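Local atomic coordinates of capsid (Human calicivirus NLV/Boxer/2001/US, PDB entry 4RDL), a protein that forms the norovirus capsid, its protruding P domain, the part in this structure, binding histo-blood group antigens such as the Lewis y tetrasaccharide. Residues G111-M117 / K135-Y141; T182-W186 / T223-V229. All coordinates share one frame. Numbering follows the deposited sequence.

Interaction 1: residues G111-M117 / K135-Y141. With GAL (beta-D-galactopyranose), chain C; FUC (alpha-L-fucopyranose), chain B.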
# COMPACT_ATOMS: atom_id res chain seq x y z
N GLY A 111 19.00 -0.20 6.95
CA GLY A 111 20.12 0.52 7.51
C GLY A 111 21.44 0.26 6.81
O GLY A 111 21.65 -0.82 6.24
N ASN A 112 22.33 1.25 6.88
CA ASN A 112 23.68 1.14 6.35
C ASN A 112 23.74 0.85 4.86
O ASN A 112 24.61 0.11 4.40
CB ASN A 112 24.51 0.09 7.10
CG ASN A 112 26.00 0.38 7.01
OD1 ASN A 112 26.43 1.52 7.17
ND2 ASN A 112 26.79 -0.65 6.75
N CYS A 113 22.82 1.45 4.10
CA CYS A 113 22.75 1.20 2.67
C CYS A 113 22.29 2.43 1.91
O CYS A 113 22.00 3.48 2.50
CB CYS A 113 21.84 -0.00 2.39
SG CYS A 113 20.16 0.19 3.05
N ASP A 114 22.24 2.31 0.59
CA ASP A 114 21.85 3.41 -0.27
C ASP A 114 20.39 3.26 -0.68
O ASP A 114 20.02 2.28 -1.33
CB ASP A 114 22.73 3.46 -1.53
CG ASP A 114 24.16 3.92 -1.24
OD1 ASP A 114 24.53 4.09 -0.05
OD2 ASP A 114 24.90 4.10 -2.22
N LEU A 115 19.58 4.22 -0.25
CA LEU A 115 18.16 4.25 -0.58
C LEU A 115 17.96 5.09 -1.83
O LEU A 115 18.20 6.30 -1.82
CB LEU A 115 17.35 4.84 0.57
CG LEU A 115 17.64 4.28 1.97
CD1 LEU A 115 16.88 5.09 3.02
CD2 LEU A 115 17.26 2.79 2.04
N HIS A 116 17.53 4.44 -2.90
CA HIS A 116 17.28 5.14 -4.16
C HIS A 116 15.82 5.51 -4.21
O HIS A 116 14.95 4.65 -4.39
CB HIS A 116 17.68 4.26 -5.35
CG HIS A 116 19.12 3.87 -5.34
ND1 HIS A 116 20.08 4.58 -6.02
CD2 HIS A 116 19.77 2.88 -4.68
CE1 HIS A 116 21.26 4.02 -5.81
NE2 HIS A 116 21.10 2.99 -4.99
N MET A 117 15.55 6.80 -4.03
CA MET A 117 14.19 7.30 -3.87
C MET A 117 13.69 7.95 -5.14
O MET A 117 14.45 8.61 -5.87
CB MET A 117 14.11 8.33 -2.74
CG MET A 117 14.77 7.91 -1.43
SD MET A 117 14.01 6.49 -0.63
CE MET A 117 12.44 7.16 -0.10
N LYS A 135 14.44 12.16 -8.61
CA LYS A 135 14.96 10.99 -7.92
C LYS A 135 16.20 11.42 -7.17
O LYS A 135 16.83 12.43 -7.51
CB LYS A 135 15.30 9.89 -8.91
CG LYS A 135 16.30 10.32 -9.96
CD LYS A 135 16.45 9.27 -11.04
CE LYS A 135 17.08 8.00 -10.50
NZ LYS A 135 17.42 7.07 -11.62
N VAL A 136 16.55 10.67 -6.14
CA VAL A 136 17.69 11.03 -5.30
C VAL A 136 18.12 9.83 -4.47
O VAL A 136 17.31 8.94 -4.19
CB VAL A 136 17.34 12.23 -4.40
CG1 VAL A 136 16.35 11.83 -3.32
CG2 VAL A 136 18.59 12.85 -3.79
N VAL A 137 19.39 9.80 -4.11
CA VAL A 137 19.92 8.76 -3.24
C VAL A 137 20.04 9.32 -1.83
O VAL A 137 20.50 10.45 -1.63
CB VAL A 137 21.30 8.28 -3.72
CG1 VAL A 137 21.86 7.22 -2.78
CG2 VAL A 137 21.22 7.76 -5.15
N ILE A 138 19.59 8.53 -0.85
CA ILE A 138 19.76 8.87 0.56
C ILE A 138 20.53 7.74 1.26
O ILE A 138 20.09 6.59 1.27
CB ILE A 138 18.40 9.08 1.25
CG1 ILE A 138 17.63 10.22 0.56
CG2 ILE A 138 18.58 9.37 2.75
CD1 ILE A 138 16.24 10.45 1.12
N HIS A 139 21.66 8.09 1.85
CA HIS A 139 22.44 7.14 2.64
C HIS A 139 21.79 6.96 4.00
O HIS A 139 21.57 7.93 4.72
CB HIS A 139 23.86 7.68 2.86
CG HIS A 139 24.67 7.78 1.61
ND1 HIS A 139 25.89 8.42 1.57
CD2 HIS A 139 24.44 7.32 0.36
CE1 HIS A 139 26.38 8.34 0.35
NE2 HIS A 139 25.53 7.68 -0.41
N SER A 140 21.51 5.71 4.39
CA SER A 140 21.05 5.45 5.75
C SER A 140 22.25 5.17 6.66
O SER A 140 22.32 4.14 7.34
CB SER A 140 20.00 4.33 5.81
OG SER A 140 20.48 3.15 5.21
N TYR A 141 23.20 6.10 6.65
CA TYR A 141 24.43 6.00 7.42
C TYR A 141 25.12 7.35 7.41
O TYR A 141 24.70 8.25 6.67
CB TYR A 141 25.36 4.89 6.88
CG TYR A 141 25.68 4.97 5.40
CD1 TYR A 141 26.81 5.65 4.94
CD2 TYR A 141 24.86 4.36 4.45
CE1 TYR A 141 27.12 5.71 3.59
CE2 TYR A 141 25.15 4.42 3.09
CZ TYR A 141 26.29 5.09 2.67
OH TYR A 141 26.59 5.15 1.34
C1 GAL C . 27.17 2.12 -7.07
C2 GAL C . 25.80 2.57 -6.62
C3 GAL C . 25.79 3.01 -5.21
C4 GAL C . 26.36 2.04 -4.33
C5 GAL C . 27.73 1.69 -4.79
C6 GAL C . 28.40 0.67 -4.00
O2 GAL C . 25.37 3.62 -7.47
O3 GAL C . 24.45 3.37 -4.81
O4 GAL C . 25.51 0.85 -4.30
O5 GAL C . 27.70 1.20 -6.20
O6 GAL C . 29.70 0.43 -4.29
C1 FUC B . 24.11 3.38 -8.00
C2 FUC B . 23.58 4.61 -8.60
C3 FUC B . 24.40 5.03 -9.76
C4 FUC B . 24.53 3.97 -10.78
C5 FUC B . 24.97 2.65 -10.18
C6 FUC B . 24.96 1.55 -11.18
O2 FUC B . 23.57 5.62 -7.63
O3 FUC B . 23.90 6.20 -10.32
O4 FUC B . 23.31 3.79 -11.43
O5 FUC B . 24.18 2.28 -9.04
O HOH W 1 25.76 6.64 -2.87

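Interaction 2: residues T182-W186 / T223-V229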
# COMPACT_ATOMS: atom_id res chain seq x y z
N THR A 182 28.47 -5.05 2.66
CA THR A 182 27.44 -5.87 2.05
C THR A 182 26.08 -5.28 2.41
O THR A 182 25.95 -4.54 3.39
CB THR A 182 27.50 -7.32 2.53
OG1 THR A 182 27.31 -7.37 3.95
CG2 THR A 182 28.85 -7.93 2.18
N LEU A 183 25.06 -5.60 1.62
CA LEU A 183 23.71 -5.18 1.92
C LEU A 183 23.12 -6.08 2.99
O LEU A 183 22.94 -7.29 2.78
CB LEU A 183 22.84 -5.19 0.66
CG LEU A 183 21.39 -4.73 0.84
CD1 LEU A 183 21.31 -3.31 1.41
CD2 LEU A 183 20.65 -4.80 -0.49
N ASN A 184 22.85 -5.50 4.16
CA ASN A 184 22.36 -6.26 5.31
C ASN A 184 20.93 -5.85 5.64
O ASN A 184 20.69 -4.78 6.20
CB ASN A 184 23.28 -6.02 6.51
CG ASN A 184 22.81 -6.71 7.77
OD1 ASN A 184 21.85 -7.48 7.75
ND2 ASN A 184 23.49 -6.45 8.88
N LEU A 185 19.99 -6.71 5.28
CA LEU A 185 18.57 -6.41 5.46
C LEU A 185 18.10 -6.53 6.91
O LEU A 185 16.92 -6.27 7.21
CB LEU A 185 17.72 -7.27 4.52
CG LEU A 185 18.06 -7.14 3.04
CD1 LEU A 185 17.05 -7.92 2.20
CD2 LEU A 185 18.09 -5.68 2.61
N TRP A 186 19.01 -6.91 7.80
CA TRP A 186 18.75 -6.97 9.24
C TRP A 186 19.40 -5.81 10.01
O TRP A 186 19.21 -5.68 11.22
CB TRP A 186 19.25 -8.30 9.81
CG TRP A 186 18.25 -9.44 9.72
CD1 TRP A 186 17.45 -9.92 10.71
CD2 TRP A 186 17.98 -10.25 8.57
NE1 TRP A 186 16.69 -10.97 10.25
CE2 TRP A 186 17.00 -11.19 8.94
CE3 TRP A 186 18.48 -10.27 7.26
CZ2 TRP A 186 16.50 -12.14 8.05
CZ3 TRP A 186 17.98 -11.21 6.38
CH2 TRP A 186 16.99 -12.13 6.78
N THR A 223 16.11 -4.95 -3.74
CA THR A 223 17.24 -4.81 -2.84
C THR A 223 18.39 -5.53 -3.55
O THR A 223 18.58 -6.75 -3.42
CB THR A 223 16.96 -5.42 -1.44
OG1 THR A 223 16.11 -6.56 -1.59
CG2 THR A 223 16.28 -4.40 -0.51
N VAL A 224 19.13 -4.77 -4.35
CA VAL A 224 20.09 -5.35 -5.28
C VAL A 224 21.22 -6.05 -4.52
O VAL A 224 21.80 -5.48 -3.59
CB VAL A 224 20.60 -4.29 -6.26
CG1 VAL A 224 21.72 -4.83 -7.15
CG2 VAL A 224 19.44 -3.78 -7.11
N SER A 225 21.51 -7.28 -4.95
CA SER A 225 22.42 -8.24 -4.30
C SER A 225 21.75 -9.18 -3.28
O SER A 225 22.32 -10.21 -2.90
CB SER A 225 23.69 -7.60 -3.71
OG SER A 225 23.48 -7.09 -2.40
N ASN A 226 20.53 -8.84 -2.86
CA ASN A 226 19.73 -9.72 -2.01
C ASN A 226 18.26 -9.37 -2.17
O ASN A 226 17.66 -8.75 -1.28
CB ASN A 226 20.14 -9.61 -0.55
CG ASN A 226 19.63 -10.77 0.29
OD1 ASN A 226 18.67 -11.44 -0.09
ND2 ASN A 226 20.28 -11.02 1.42
N PRO A 227 17.67 -9.77 -3.30
CA PRO A 227 16.34 -9.28 -3.69
C PRO A 227 15.20 -10.06 -3.03
O PRO A 227 14.20 -10.38 -3.68
CB PRO A 227 16.33 -9.47 -5.21
CG PRO A 227 17.23 -10.65 -5.43
CD PRO A 227 18.32 -10.52 -4.39
N LYS A 228 15.35 -10.34 -1.74
CA LYS A 228 14.32 -11.03 -0.99
C LYS A 228 14.18 -10.32 0.35
O LYS A 228 15.01 -10.50 1.24
CB LYS A 228 14.69 -12.51 -0.80
CG LYS A 228 13.64 -13.35 -0.05
CD LYS A 228 14.06 -14.82 0.09
CE LYS A 228 14.06 -15.52 -1.26
NZ LYS A 228 12.69 -15.91 -1.72
N VAL A 229 13.15 -9.49 0.48
CA VAL A 229 12.97 -8.68 1.68
C VAL A 229 12.16 -9.44 2.73
O VAL A 229 11.02 -9.83 2.47
CB VAL A 229 12.27 -7.35 1.37
CG1 VAL A 229 11.90 -6.60 2.67
CG2 VAL A 229 13.14 -6.48 0.46
O HOH W 2 25.47 -7.37 -0.51
O HOH W 3 23.37 -9.59 1.42

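Interaction 1: residues G111-M117 / K135-Y141
This antiparallel beta-hairpin pairs strand 133-139 with strand 113-121, whose other edge lies on strand 167-177. At the hairpin's connected end, beside Lys135, Val136 and Met117 form a hydrogen-bonded pair (Met117 N to Val136 O, 2.8 Å; Val136 N to Met117 O, 3.0 Å). Val137, beta-branched and suited to a strand, sets its CG2 3.5 Å from His116 ND1 on the glycan face; His116 NE2 hydrogen-bonds Ser176 OG. Ile138 pairs with Leu115 and, with Met117, supplies apolar bulk to the opposite face, against Met73. His139 NE2 lies 2.7 Å from a water that donates to Asp114 OD2. Ser140, centre of an inverse gamma turn, ends the regular pairing: its N donates to Cys113 O (3.0 Å), and its short side chain lets OG accept from Cys113 N (3.1 Å) and hydrogen-bond Phe110 O. Tyr141 reaches back along the pocket side, so Asp114 serves protein and sugar at once: OD1 accepts from Tyr141 OH at 2.7 Å, and OD2 accepts from galactose O3, also at 2.7 Å.

Interaction 2: residues T182-W186 / T223-V229
Residues 182-186 run as an extended loop segment as far as Asn184, whereas 223-229 opens with a type II beta turn from Thr223 to Asn226, closed by Asn226 N donating to Thr223 O at 2.9 Å, and ends in the start of strand 228-231. Ser225 takes the positive phi (91°) of the turn's third position. The backbones stay well apart, the nearest CA atoms being 7.1 Å from each other at Leu183 and Ser225 and again at Leu185 and Val229, so side chains and water fill the gap. Leu183 and Leu185, which alternate with the outward-pointing Asn184, both aim at the turn. Leu183 CD2 lies 3.9 Å from Thr223 CB and 3.4 Å from Val224 O; Leu185 CD2 meets Thr223 CG2 at 3.8 Å, and its CD1 is 3.4 Å from Lys228 O. Thr223 suits this place because its methyl packs on Leu185 and its CB on Leu183, while its OG1 donates to Asn226 O (2.7 Å), bracing the turn. One water accepts from Leu183 N and donates to Ser225 OG, both at 2.8 Å. Asn184 OD1 accepts from Trp186 N (2.9 Å) in an Asx turn that bends the chain. Leu183 and Thr223 also pack on Val175 of strand 167-177, Leu185 on Phe110, and Trp186 edge-to-face on Tyr216 of strand 213-220. Val224, directed away from residues 182-186, touches a bound fucose, Trp174 of strand 167-177 and Thr129 of the second subunit.

Along the chain, interaction 1 closes before interaction 2 opens, and their centres lie 13 Å apart. They touch directly where Cys113 CB packs 3.5 Å from Leu183 CD1. Strand 167-177 connects them: it pairs with strand 113-121 in one antiparallel sheet, and its Val175 is backbone hydrogen-bonded to Val224. Residues 228-229 belong instead to strand 228-231 of the other large antiparallel sheet, so interaction 2 lies between the two sheets. Each contributes to the same glycan pocket, Asp114 and His116 from the hairpin and Val224 from the turn, so the Lewis y site is assembled from sequence-distant parts, close to the dimer partner.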